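Local coordinates for protein ornithine decarboxylase (Entamoeba histolytica, PDB 4AIB) that probably decarboxylates L-ornithine to putrescine with pyridoxal 5'-phosphate as cofactor, the step that feeds polyamine synthesis, and is active as a homodimer, at residues A[39-43]-A[256-262]; A[54-58]-A[82-86]. Residue numbers count along the deposited sequence, not the author numbering.

Contact 1 of 2, residues A[39-43]-A[256-262]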
# COMPACT_ATOMS: atom_id res chain seq x y z
N ALA A 39 17.90 -17.92 11.95
CA ALA A 39 16.61 -17.62 12.58
C ALA A 39 15.79 -18.88 12.82
O ALA A 39 15.06 -18.98 13.81
CB ALA A 39 15.83 -16.63 11.73
N VAL A 40 15.92 -19.85 11.91
CA VAL A 40 15.18 -21.12 12.00
C VAL A 40 15.77 -22.03 13.09
O VAL A 40 15.03 -22.54 13.93
CB VAL A 40 15.13 -21.85 10.64
CG1 VAL A 40 14.46 -23.21 10.78
CG2 VAL A 40 14.40 -21.01 9.61
N GLU A 41 17.09 -22.21 13.08
CA GLU A 41 17.77 -23.04 14.07
C GLU A 41 17.73 -22.43 15.48
O GLU A 41 17.87 -23.14 16.47
CB GLU A 41 19.20 -23.39 13.64
CG GLU A 41 20.16 -22.21 13.53
CD GLU A 41 21.60 -22.63 13.32
OE1 GLU A 41 22.14 -23.37 14.18
OE2 GLU A 41 22.20 -22.21 12.31
N ARG A 42 17.55 -21.11 15.54
CA ARG A 42 17.34 -20.40 16.81
C ARG A 42 15.96 -20.71 17.37
O ARG A 42 15.79 -20.87 18.58
CB ARG A 42 17.50 -18.89 16.60
CG ARG A 42 17.47 -18.05 17.86
CD ARG A 42 17.31 -16.58 17.52
NE ARG A 42 17.30 -15.73 18.71
CZ ARG A 42 17.05 -14.42 18.71
NH1 ARG A 42 16.77 -13.79 17.57
NH2 ARG A 42 17.07 -13.75 19.85
N TRP A 43 14.97 -20.80 16.47
CA TRP A 43 13.59 -21.13 16.84
C TRP A 43 13.46 -22.56 17.28
O TRP A 43 12.83 -22.84 18.30
CB TRP A 43 12.65 -20.84 15.67
CG TRP A 43 11.20 -21.15 15.96
CD1 TRP A 43 10.60 -22.41 16.03
CD2 TRP A 43 10.11 -20.20 16.21
NE1 TRP A 43 9.26 -22.30 16.31
CE2 TRP A 43 8.90 -21.00 16.43
CE3 TRP A 43 10.02 -18.81 16.27
CZ2 TRP A 43 7.67 -20.42 16.70
CZ3 TRP A 43 8.77 -18.24 16.55
CH2 TRP A 43 7.63 -19.02 16.75
N ALA A 256 2.90 -22.31 15.27
CA ALA A 256 2.93 -20.85 15.37
C ALA A 256 2.86 -20.23 13.98
O ALA A 256 3.04 -20.93 12.98
CB ALA A 256 4.18 -20.39 16.10
N GLU A 257 2.61 -18.92 13.92
CA GLU A 257 2.54 -18.20 12.65
C GLU A 257 3.54 -17.03 12.57
O GLU A 257 3.14 -15.88 12.39
CB GLU A 257 1.11 -17.69 12.40
CG GLU A 257 0.05 -18.77 12.23
CD GLU A 257 -1.36 -18.21 12.19
OE1 GLU A 257 -1.53 -16.98 12.38
OE2 GLU A 257 -2.31 -18.99 11.96
N PRO A 258 4.86 -17.33 12.69
CA PRO A 258 5.81 -16.22 12.70
C PRO A 258 6.13 -15.72 11.29
O PRO A 258 6.57 -16.49 10.43
CB PRO A 258 7.05 -16.83 13.36
CG PRO A 258 6.93 -18.31 13.18
CD PRO A 258 5.54 -18.63 12.70
N GLY A 259 5.88 -14.43 11.06
CA GLY A 259 6.14 -13.80 9.77
C GLY A 259 7.31 -12.84 9.83
O GLY A 259 8.34 -13.07 9.19
N ARG A 260 7.14 -11.77 10.61
CA ARG A 260 8.16 -10.74 10.79
C ARG A 260 9.48 -11.30 11.33
O ARG A 260 10.56 -10.83 10.97
CB ARG A 260 7.63 -9.63 11.72
CG ARG A 260 8.62 -8.52 12.02
CD ARG A 260 8.02 -7.46 12.94
NE ARG A 260 7.18 -6.51 12.22
CZ ARG A 260 7.62 -5.38 11.68
NH1 ARG A 260 8.90 -5.03 11.77
NH2 ARG A 260 6.78 -4.58 11.04
N TYR A 261 9.38 -12.32 12.19
CA TYR A 261 10.54 -12.98 12.78
C TYR A 261 11.45 -13.62 11.72
O TYR A 261 12.67 -13.44 11.75
CB TYR A 261 10.10 -14.02 13.82
CG TYR A 261 11.22 -14.87 14.37
CD1 TYR A 261 12.03 -14.41 15.41
CD2 TYR A 261 11.46 -16.15 13.87
CE1 TYR A 261 13.05 -15.19 15.92
CE2 TYR A 261 12.48 -16.94 14.37
CZ TYR A 261 13.28 -16.45 15.40
OH TYR A 261 14.29 -17.24 15.90
N MET A 262 10.85 -14.35 10.79
CA MET A 262 11.59 -15.08 9.76
C MET A 262 12.04 -14.17 8.61
O MET A 262 13.15 -14.32 8.10
CB MET A 262 10.75 -16.23 9.21
CG MET A 262 10.34 -17.28 10.23
SD MET A 262 11.72 -18.28 10.83
CE MET A 262 10.86 -19.47 11.86

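Contact 2 of 2, residues A[54-58]-A[82-86]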
# COMPACT_ATOMS: atom_id res chain seq x y z
N PHE A 54 5.35 -20.43 8.58
CA PHE A 54 5.63 -19.09 8.07
C PHE A 54 4.42 -18.44 7.41
O PHE A 54 3.78 -19.03 6.54
CB PHE A 54 6.82 -19.11 7.10
CG PHE A 54 7.11 -17.78 6.46
CD1 PHE A 54 7.67 -16.74 7.20
CD2 PHE A 54 6.82 -17.56 5.12
CE1 PHE A 54 7.94 -15.52 6.61
CE2 PHE A 54 7.09 -16.34 4.52
CZ PHE A 54 7.65 -15.31 5.27
N ALA A 55 4.12 -17.21 7.84
CA ALA A 55 3.08 -16.40 7.23
C ALA A 55 3.57 -15.89 5.87
O ALA A 55 4.36 -14.95 5.80
CB ALA A 55 2.70 -15.24 8.14
N VAL A 56 3.10 -16.54 4.81
CA VAL A 56 3.48 -16.22 3.43
C VAL A 56 3.11 -14.77 3.09
O VAL A 56 3.77 -14.14 2.25
CB VAL A 56 2.82 -17.19 2.42
CG1 VAL A 56 3.38 -16.99 1.02
CG2 VAL A 56 3.03 -18.64 2.85
N LYS A 57 2.08 -14.26 3.75
CA LYS A 57 1.61 -12.88 3.57
C LYS A 57 2.68 -11.84 3.90
O LYS A 57 2.74 -10.78 3.26
CB LYS A 57 0.36 -12.64 4.41
CG LYS A 57 -0.45 -11.42 3.99
CD LYS A 57 -1.65 -11.21 4.91
CE LYS A 57 -2.52 -10.05 4.44
NZ LYS A 57 -1.85 -8.72 4.63
N CYS A 58 3.52 -12.14 4.89
CA CYS A 58 4.58 -11.23 5.31
C CYS A 58 5.61 -11.00 4.20
O CYS A 58 5.97 -9.85 3.91
CB CYS A 58 5.27 -11.75 6.58
SG CYS A 58 6.35 -10.54 7.38
N GLU A 82 -1.59 -17.43 -2.21
CA GLU A 82 -0.57 -17.88 -1.26
C GLU A 82 -0.58 -19.40 -1.12
O GLU A 82 0.48 -20.02 -0.97
CB GLU A 82 -0.76 -17.22 0.10
CG GLU A 82 -0.44 -15.73 0.13
CD GLU A 82 -0.68 -15.09 1.49
OE1 GLU A 82 -0.56 -15.79 2.52
OE2 GLU A 82 -0.97 -13.88 1.53
N ILE A 83 -1.77 -19.99 -1.16
CA ILE A 83 -1.94 -21.45 -1.15
C ILE A 83 -1.29 -22.07 -2.39
O ILE A 83 -0.52 -23.03 -2.28
CB ILE A 83 -3.44 -21.84 -1.07
CG1 ILE A 83 -3.98 -21.63 0.34
CG2 ILE A 83 -3.66 -23.28 -1.51
CD1 ILE A 83 -5.49 -21.72 0.45
N LYS A 84 -1.59 -21.50 -3.56
CA LYS A 84 -1.08 -22.01 -4.83
C LYS A 84 0.43 -21.86 -4.96
O LYS A 84 1.09 -22.73 -5.52
CB LYS A 84 -1.78 -21.33 -6.01
CG LYS A 84 -3.23 -21.75 -6.21
CD LYS A 84 -3.77 -21.34 -7.57
CE LYS A 84 -3.33 -22.31 -8.66
NZ LYS A 84 -3.84 -21.91 -10.00
N GLU A 85 0.97 -20.76 -4.43
CA GLU A 85 2.41 -20.51 -4.47
C GLU A 85 3.20 -21.59 -3.73
O GLU A 85 4.23 -22.06 -4.22
CB GLU A 85 2.75 -19.13 -3.88
CG GLU A 85 4.14 -18.64 -4.24
CD GLU A 85 4.73 -17.70 -3.20
OE1 GLU A 85 4.05 -16.71 -2.82
OE2 GLU A 85 5.87 -17.94 -2.76
N VAL A 86 2.70 -21.99 -2.56
CA VAL A 86 3.33 -23.04 -1.76
C VAL A 86 3.25 -24.40 -2.46
O VAL A 86 4.25 -25.12 -2.53
CB VAL A 86 2.71 -23.12 -0.34
CG1 VAL A 86 3.31 -24.27 0.44
CG2 VAL A 86 2.92 -21.81 0.41

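Contact 1 of 2, residues A[39-43]-A[256-262]
W43 lays the face of its indole against P258: CG of P258 sits 4.0 Å from the centroid of the six-membered ring of W43, 25° off the ring normal, a CH-pi contact. At the edge of the same ring, CZ2 of W43 meets CB of A256 at 3.5 Å, while Y261 closes in obliquely, its CE2 3.6 Å from CE3 of W43 and the two ring planes 57° apart. The indole NH looks elsewhere, to the backbone oxygen of V50. One polar link stands out among these apolar neighbours: the hydroxyl OH of Y261 donates a 2.8 Å hydrogen bond to O of A39. That carbonyl also accepts the helical bond from N of W43, so it has two donors. Next to it, CD of R42 touches OH of Y261 at 3.5 Å, and the guanidinium continues past to a salt bridge with E233. M262 adds apolar contacts, its SD 4.0 Å from CG2 of V40 and its CE 4.4 Å from CB of W43. Helix 33-46 is thus packed against the end of strand 253-256 and the short helix 260-264 that follows, with F232 stacked on Y261. This is core packing between the helix leading into the first barrel strand and the C-terminal end of the eighth, as expected of the TIM-barrel domain of class-II decarboxylases.

Contact 2 of 2, residues A[54-58]-A[82-86]
Apolar packing comes first. V56, just past the end of strand 50-55, points its side chain at helix 80-88, and its CG2 rests 4.0 Å from CG2 of V86. The aliphatic atoms of V56 also meet two carboxylates: CB lies 3.7 Å from OE1 of E82, and CG1 is 3.9 Å from OE1 of E85. These are van der Waals contacts. The polar approaches centre on E82 and K57. OE1 of E82 comes within 3.3 Å of N of K57, but the angle is too poor for a hydrogen bond; that oxygen is instead bonded to the backbone N of A78. OE2 of E82 lies 3.4 Å from CB of K57, whereas NZ, on a chain extended up to its m chi4, leads away from segment 82-86. K57 is the predicted attachment point of pyridoxal phosphate, which is not bound to it here. The chemistry is therefore packing without a salt bridge: E82 borders the base of the lysine and does not engage its amine within these segments.

In the fold
Strand 50-55 connects the two contacts: it follows helix 33-46 of contact 1 directly in the chain and runs into 54-58 of contact 2, pairing with strand 253-256 on one edge and 74-77 on the other. The centres lie 14 Å apart, yet their segments touch. CD1 of F54 is 3.4 Å from O of P258, and SG of C58 is 3.5 Å from both C of G259 and N of R260. Contact 2 holds K57, the predicted cofactor lysine, while the side chain of P258 in contact 1 is about 11 Å from that of K57. S333 of the second subunit packs on K57, consistent with active sites built from both monomers.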